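Local coordinates for ferredoxin-like protein of unknown function (Thermobifida fusca, PDB 3BGU) that is of unknown function but forms a dimer of stress-responsive alpha/beta barrel domains, each of ferredoxin-like fold, and binds nitrobenzene in the crystal, at residues I22-L27 with R109-F114; A26-N31 with F74-D79. All coordinates share one frame; numbering follows the deposited sequence.

Interaction 1: I22-L27 with R109-F114; sequences IRHIAL and RVAVQF. With NBZ (nitrobenzene), chain N.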
loop_
_atom_site.group_PDB
_atom_site.type_symbol
_atom_site.label_atom_id
_atom_site.label_comp_id
_atom_site.label_asym_id
_atom_site.label_seq_id
_atom_site.Cartn_x
_atom_site.Cartn_y
_atom_site.Cartn_z
ATOM N N ILE A 22 -0.327 9.140 8.710
ATOM C CA ILE A 22 -0.380 7.686 8.789
ATOM C C ILE A 22 -0.874 7.179 7.469
ATOM O O ILE A 22 -1.992 7.529 7.034
ATOM C CB ILE A 22 -1.319 7.204 9.900
ATOM C CG1 ILE A 22 -0.851 7.684 11.274
ATOM C CG2 ILE A 22 -1.438 5.677 9.874
ATOM C CD1 ILE A 22 -1.751 7.370 12.373
ATOM N N ARG A 23 -0.072 6.365 6.807
ATOM C CA ARG A 23 -0.529 5.650 5.616
ATOM C C ARG A 23 -1.049 4.268 6.005
ATOM O O ARG A 23 -0.340 3.451 6.521
ATOM C CB ARG A 23 0.525 5.584 4.526
ATOM C CG ARG A 23 0.159 4.687 3.387
ATOM C CD ARG A 23 0.945 5.077 2.108
ATOM N NE ARG A 23 0.485 6.368 1.604
ATOM C CZ ARG A 23 1.022 6.961 0.540
ATOM N NH1 ARG A 23 1.973 6.357 -0.132
ATOM N NH2 ARG A 23 0.544 8.121 0.150
ATOM N N HIS A 24 -2.347 4.098 5.844
ATOM C CA HIS A 24 -3.003 2.802 5.987
ATOM C C HIS A 24 -3.048 2.122 4.625
ATOM O O HIS A 24 -3.496 2.702 3.605
ATOM C CB HIS A 24 -4.437 2.984 6.475
ATOM C CG HIS A 24 -5.274 1.756 6.315
ATOM N ND1 HIS A 24 -5.000 0.620 7.040
ATOM C CD2 HIS A 24 -6.343 1.457 5.531
ATOM C CE1 HIS A 24 -5.839 -0.330 6.695
ATOM N NE2 HIS A 24 -6.661 0.146 5.774
ATOM N N ILE A 25 -2.708 0.846 4.620
ATOM C CA ILE A 25 -2.833 -0.016 3.455
ATOM C C ILE A 25 -3.509 -1.316 3.841
ATOM O O ILE A 25 -3.132 -1.964 4.855
ATOM C CB ILE A 25 -1.511 -0.371 2.855
ATOM C CG1 ILE A 25 -0.852 0.924 2.328
ATOM C CG2 ILE A 25 -1.634 -1.357 1.686
ATOM C CD1 ILE A 25 0.693 0.779 2.080
ATOM N N ALA A 26 -4.468 -1.715 3.023
ATOM C CA ALA A 26 -5.012 -3.072 3.052
ATOM C C ALA A 26 -4.980 -3.711 1.671
ATOM O O ALA A 26 -5.376 -3.090 0.702
ATOM C CB ALA A 26 -6.453 -3.068 3.579
ATOM N N LEU A 27 -4.503 -4.957 1.629
ATOM C CA LEU A 27 -4.534 -5.759 0.408
ATOM C C LEU A 27 -5.517 -6.928 0.604
ATOM O O LEU A 27 -5.501 -7.570 1.657
ATOM C CB LEU A 27 -3.173 -6.300 0.030
ATOM C CG LEU A 27 -2.040 -5.284 -0.055
ATOM C CD1 LEU A 27 -0.723 -5.935 -0.502
ATOM C CD2 LEU A 27 -2.378 -4.090 -0.994
ATOM N N ARG A 109 -7.091 -10.813 3.891
ATOM C CA ARG A 109 -6.832 -9.360 3.963
ATOM C C ARG A 109 -5.566 -9.159 4.796
ATOM O O ARG A 109 -5.473 -9.729 5.909
ATOM C CB ARG A 109 -7.964 -8.638 4.652
ATOM C CG ARG A 109 -7.751 -7.170 4.969
ATOM C CD ARG A 109 -8.837 -6.582 5.872
ATOM N NE ARG A 109 -8.529 -5.210 6.224
ATOM C CZ ARG A 109 -7.745 -4.854 7.246
ATOM N NH1 ARG A 109 -7.161 -5.761 8.027
ATOM N NH2 ARG A 109 -7.475 -3.572 7.497
ATOM N N VAL A 110 -4.586 -8.385 4.297
ATOM C CA VAL A 110 -3.421 -8.080 5.082
ATOM C C VAL A 110 -3.291 -6.575 5.103
ATOM O O VAL A 110 -3.568 -5.899 4.080
ATOM C CB VAL A 110 -2.161 -8.707 4.495
ATOM C CG1 VAL A 110 -0.907 -8.163 5.225
ATOM C CG2 VAL A 110 -2.203 -10.225 4.530
ATOM N N ALA A 111 -2.905 -6.028 6.244
ATOM C CA ALA A 111 -2.864 -4.562 6.440
ATOM C C ALA A 111 -1.565 -4.154 7.203
ATOM O O ALA A 111 -0.978 -4.914 8.010
ATOM C CB ALA A 111 -4.097 -4.098 7.217
ATOM N N VAL A 112 -1.189 -2.898 6.945
ATOM C CA VAL A 112 -0.156 -2.176 7.670
ATOM C C VAL A 112 -0.611 -0.715 7.772
ATOM O O VAL A 112 -1.188 -0.155 6.826
ATOM C CB VAL A 112 1.252 -2.259 6.947
ATOM C CG1 VAL A 112 2.224 -1.236 7.500
ATOM C CG2 VAL A 112 1.849 -3.692 7.071
ATOM N N GLN A 113 -0.310 -0.100 8.890
ATOM C CA GLN A 113 -0.281 1.374 8.959
ATOM C C GLN A 113 1.166 1.821 9.305
ATOM O O GLN A 113 1.804 1.306 10.226
ATOM C CB GLN A 113 -1.206 1.912 10.040
ATOM C CG GLN A 113 -2.646 1.646 9.855
ATOM C CD GLN A 113 -3.117 0.282 10.348
ATOM O OE1 GLN A 113 -2.775 -0.177 11.462
ATOM N NE2 GLN A 113 -3.940 -0.365 9.530
ATOM N N PHE A 114 1.744 2.737 8.512
ATOM C CA PHE A 114 3.073 3.277 8.758
ATOM C C PHE A 114 3.067 4.795 8.756
ATOM O O PHE A 114 2.161 5.408 8.189
ATOM C CB PHE A 114 4.139 2.668 7.836
ATOM C CG PHE A 114 4.103 3.124 6.418
ATOM C CD1 PHE A 114 3.355 2.446 5.475
ATOM C CD2 PHE A 114 4.890 4.171 6.011
ATOM C CE1 PHE A 114 3.385 2.822 4.124
ATOM C CE2 PHE A 114 4.877 4.598 4.682
ATOM C CZ PHE A 114 4.130 3.920 3.752
HETATM C C1 NBZ N . -10.187 0.258 4.314
HETATM C C2 NBZ N . -10.993 1.203 3.697
HETATM C C3 NBZ N . -12.162 0.845 3.091
HETATM C C4 NBZ N . -12.583 -0.467 3.175
HETATM C C5 NBZ N . -11.801 -1.446 3.783
HETATM C C6 NBZ N . -10.594 -1.079 4.397
HETATM N N1 NBZ N . -9.778 -2.029 5.054
HETATM O O1 NBZ N . -9.994 -3.246 4.991
HETATM O O2 NBZ N . -8.774 -1.667 5.710
#
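His24 and Arg109 reach from neighbouring strands to the nitro group of nitrobenzene. Arg109 grips both oxygens, NE giving a 2.7 Å bond to NBZ O1 and NH2 a nearly straight one to O2 (172°), with the nitro group at the edge of the guanidinium. O2 also accepts a 2.8 Å bond from His24 NE2, and the CB of Ala26 lies 3.4 Å from this oxygen. Behind the histidine, Gln113 NE2 donates to His24 ND1 over 2.9 Å. Gln113 bends at chi2 (84°), which lays its amide alongside the imidazole, the two planes only 21° apart, while its OE1 is taken by Asn71 of the second subunit. A phenylalanine in place of His24 would probably cost O2 one of its two hydrogen bonds and leave Gln113 NE2 without this acceptor. Strands 21-30 and 106-115, the first and last along the chain and neighbours in the ferredoxin-like sheet, run antiparallel here, with paired backbone bonds at Arg23-Phe114, Ile25-Val112 and Leu27-Val110. On the sheet face away from the ligand, Arg23 CB packs over one face of the Phe114 ring, and Ile25 CD1 meets the ring's edge 3.9 Å from CE1. The guanidinium of Arg23 continues past Phe114 to a salt bridge with Asp79.

Interaction 2: A26-N31 with F74-D79; sequences ALFRWN and FAVVAD. With NBZ (nitrobenzene), chain N; EDO (1,2-ethanediol), chain J.
Phe28 and Phe74 set their rings side by side through different first torsions: Phe28 turns CG anti to its carbonyl carbon (chi1 -51°), whereas Phe74 holds CG opposite the backbone N (chi1 -158°). Both rings rise from the same face of the antiparallel sheet of the ferredoxin-like fold, where strand 74-81 lies next to strand 21-30, and Phe28 CD2 comes within 3.9 Å of Phe74 CD1. Beneath them Phe28 N bonds to Phe74 O at 2.8 Å; the return bond from Phe74 N to Phe28 O is weak. Farther along, Ala26 and Val76 exchange two nearly straight backbone bonds.

Near the end of its strand, Trp30 brings CZ2 to the base of the Phe74 side chain, 3.5 Å from Phe74 CB, and its six-membered ring is inclined at 50° to the phenylalanine ring, so the pair is oblique. Phe28 CB sits over one face of the indole, near its rim. Helix 36-48 lies against this aromatic cluster, with Val39 touching both Trp30 and Phe74.

The opposite face of the sheet belongs to the dimer. There Leu27 CD2 packs 3.5 Å from Ala75 CB, and Val110 and Phe114 of the second subunit pack against Leu27 and Ala75 respectively.

On the helix-covered face, Phe28 and Val76 form part of the nitrobenzene pocket. Val76, modelled in two conformations, flanks the ligand ring. Phe28 turns its ring edge toward the nitro group, with CE1 3.5 Å from NBZ O1.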
loop_
_atom_site.group_PDB
_atom_site.type_symbol
_atom_site.label_atom_id
_atom_site.label_comp_id
_atom_site.label_asym_id
_atom_site.label_seq_id
_atom_site.Cartn_x
_atom_site.Cartn_y
_atom_site.Cartn_z
ATOM N N ALA A 26 -4.468 -1.715 3.023
ATOM C CA ALA A 26 -5.012 -3.072 3.052
ATOM C C ALA A 26 -4.980 -3.711 1.671
ATOM O O ALA A 26 -5.376 -3.090 0.702
ATOM C CB ALA A 26 -6.453 -3.068 3.579
ATOM N N LEU A 27 -4.503 -4.957 1.629
ATOM C CA LEU A 27 -4.534 -5.759 0.408
ATOM C C LEU A 27 -5.517 -6.928 0.604
ATOM O O LEU A 27 -5.501 -7.570 1.657
ATOM C CB LEU A 27 -3.173 -6.300 0.030
ATOM C CG LEU A 27 -2.040 -5.284 -0.055
ATOM C CD1 LEU A 27 -0.723 -5.935 -0.502
ATOM C CD2 LEU A 27 -2.378 -4.090 -0.994
ATOM N N PHE A 28 -6.376 -7.119 -0.393
ATOM C CA PHE A 28 -7.397 -8.136 -0.404
ATOM C C PHE A 28 -7.104 -9.223 -1.433
ATOM O O PHE A 28 -6.670 -8.946 -2.556
ATOM C CB PHE A 28 -8.751 -7.548 -0.760
ATOM C CG PHE A 28 -9.144 -6.356 0.034
ATOM C CD1 PHE A 28 -8.903 -6.253 1.400
ATOM C CD2 PHE A 28 -9.877 -5.347 -0.588
ATOM C CE1 PHE A 28 -9.314 -5.049 2.059
ATOM C CE2 PHE A 28 -10.254 -4.181 0.063
ATOM C CZ PHE A 28 -9.986 -4.032 1.372
ATOM N N ARG A 29 -7.425 -10.451 -1.040
ATOM C CA ARG A 29 -7.437 -11.658 -1.896
ATOM C C ARG A 29 -8.882 -12.171 -1.895
ATOM O O ARG A 29 -9.392 -12.583 -0.842
ATOM C CB ARG A 29 -6.504 -12.719 -1.310
ATOM C CG ARG A 29 -6.518 -14.092 -2.020
ATOM C CD ARG A 29 -5.310 -14.969 -1.602
ATOM N NE ARG A 29 -5.598 -15.796 -0.437
ATOM C CZ ARG A 29 -6.122 -17.024 -0.502
ATOM N NH1 ARG A 29 -6.387 -17.585 -1.671
ATOM N NH2 ARG A 29 -6.340 -17.705 0.605
ATOM N N TRP A 30 -9.551 -12.141 -3.046
ATOM C CA TRP A 30 -10.966 -12.501 -3.112
ATOM C C TRP A 30 -11.125 -13.995 -2.913
ATOM O O TRP A 30 -10.185 -14.750 -3.196
ATOM C CB TRP A 30 -11.601 -12.085 -4.423
ATOM C CG TRP A 30 -11.464 -10.645 -4.778
ATOM C CD1 TRP A 30 -11.009 -10.140 -5.967
ATOM C CD2 TRP A 30 -11.782 -9.515 -3.961
ATOM N NE1 TRP A 30 -11.070 -8.809 -5.949
ATOM C CE2 TRP A 30 -11.518 -8.373 -4.726
ATOM C CE3 TRP A 30 -12.311 -9.351 -2.659
ATOM C CZ2 TRP A 30 -11.763 -7.091 -4.250
ATOM C CZ3 TRP A 30 -12.519 -8.065 -2.174
ATOM C CH2 TRP A 30 -12.208 -6.946 -2.964
ATOM N N ASN A 31 -12.299 -14.395 -2.417
ATOM C CA ASN A 31 -12.641 -15.811 -2.358
ATOM C C ASN A 31 -13.323 -16.193 -3.708
ATOM O O ASN A 31 -13.434 -15.358 -4.614
ATOM C CB ASN A 31 -13.453 -16.144 -1.079
ATOM C CG ASN A 31 -14.713 -15.391 -0.999
ATOM O OD1 ASN A 31 -15.386 -15.216 -2.003
ATOM N ND2 ASN A 31 -15.110 -14.989 0.226
ATOM N N PHE A 74 -6.521 -6.762 -4.930
ATOM C CA PHE A 74 -7.057 -5.408 -4.745
ATOM C C PHE A 74 -6.287 -4.730 -3.601
ATOM O O PHE A 74 -5.940 -5.408 -2.619
ATOM C CB PHE A 74 -8.604 -5.504 -4.481
ATOM C CG PHE A 74 -9.339 -4.243 -4.779
ATOM C CD1 PHE A 74 -9.369 -3.242 -3.848
ATOM C CD2 PHE A 74 -10.034 -4.095 -5.982
ATOM C CE1 PHE A 74 -10.035 -2.067 -4.078
ATOM C CE2 PHE A 74 -10.699 -2.882 -6.240
ATOM C CZ PHE A 74 -10.671 -1.871 -5.276
ATOM N N ALA A 75 -6.104 -3.412 -3.735
ATOM C CA ALA A 75 -5.431 -2.545 -2.744
ATOM C C ALA A 75 -6.309 -1.362 -2.394
ATOM O O ALA A 75 -6.976 -0.791 -3.302
ATOM C CB ALA A 75 -4.076 -2.021 -3.305
ATOM N N VAL A 76 -6.325 -0.975 -1.121
ATOM C CA VAL A 76 -6.811 0.362 -0.726
ATOM C C VAL A 76 -5.750 1.046 0.169
ATOM O O VAL A 76 -5.189 0.421 1.074
ATOM C CB VAL A 76 -8.202 0.302 -0.038
ATOM C CG1 VAL A 76 -8.122 -0.551 1.221
ATOM C CG2 VAL A 76 -8.728 1.708 0.303
ATOM N N VAL A 77 -5.515 2.342 -0.073
ATOM C CA VAL A 77 -4.541 3.164 0.662
ATOM C C VAL A 77 -5.272 4.419 1.150
ATOM O O VAL A 77 -6.034 5.033 0.405
ATOM C CB VAL A 77 -3.350 3.601 -0.230
ATOM C CG1 VAL A 77 -2.235 4.270 0.603
ATOM C CG2 VAL A 77 -2.809 2.421 -1.073
ATOM N N ALA A 78 -5.045 4.776 2.408
ATOM C CA ALA A 78 -5.695 5.952 2.994
ATOM C C ALA A 78 -4.701 6.632 3.876
ATOM O O ALA A 78 -4.061 5.966 4.703
ATOM C CB ALA A 78 -6.939 5.568 3.833
ATOM N N ASP A 79 -4.527 7.947 3.688
ATOM C CA ASP A 79 -3.583 8.761 4.436
ATOM C C ASP A 79 -4.360 9.631 5.389
ATOM O O ASP A 79 -5.162 10.453 4.941
ATOM C CB ASP A 79 -2.663 9.636 3.558
ATOM C CG ASP A 79 -1.891 8.855 2.576
ATOM O OD1 ASP A 79 -1.576 7.670 2.891
ATOM O OD2 ASP A 79 -1.599 9.341 1.457
HETATM C C1 NBZ N . -10.187 0.258 4.314
HETATM C C2 NBZ N . -10.993 1.203 3.697
HETATM C C3 NBZ N . -12.162 0.845 3.091
HETATM C C4 NBZ N . -12.583 -0.467 3.175
HETATM C C5 NBZ N . -11.801 -1.446 3.783
HETATM C C6 NBZ N . -10.594 -1.079 4.397
HETATM N N1 NBZ N . -9.778 -2.029 5.054
HETATM O O1 NBZ N . -9.994 -3.246 4.991
HETATM O O2 NBZ N . -8.774 -1.667 5.710
HETATM C C1 EDO J . -9.768 -14.573 -7.878
HETATM O O1 EDO J . -9.928 -15.964 -7.580
HETATM C C2 EDO J . -8.851 -14.013 -6.819
HETATM O O2 EDO J . -8.603 -15.009 -5.806
#

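Strand 21-30 lies between its two partners, pairing with 106-115 in interaction 1 and with 74-81 in interaction 2, and the contacts share Ala26 and Leu27. They lie about 8 Å apart, centre to centre. Nitrobenzene bridges them: interaction 1 supplies the polar grip on its nitro group, and interaction 2 adds Val76 beside the ligand ring and the edge of Phe28 at nitro oxygen O1. Ala26, common to both, presents its methyl group to the ligand. Two further ties join the contacts across the sheet, a salt bridge of 2.8 Å from Arg23 NE to Asp79 OD1 and a probable hydrogen bond, also 2.8 Å, from His24 N to Ala78 O. Both contacts also meet the second subunit.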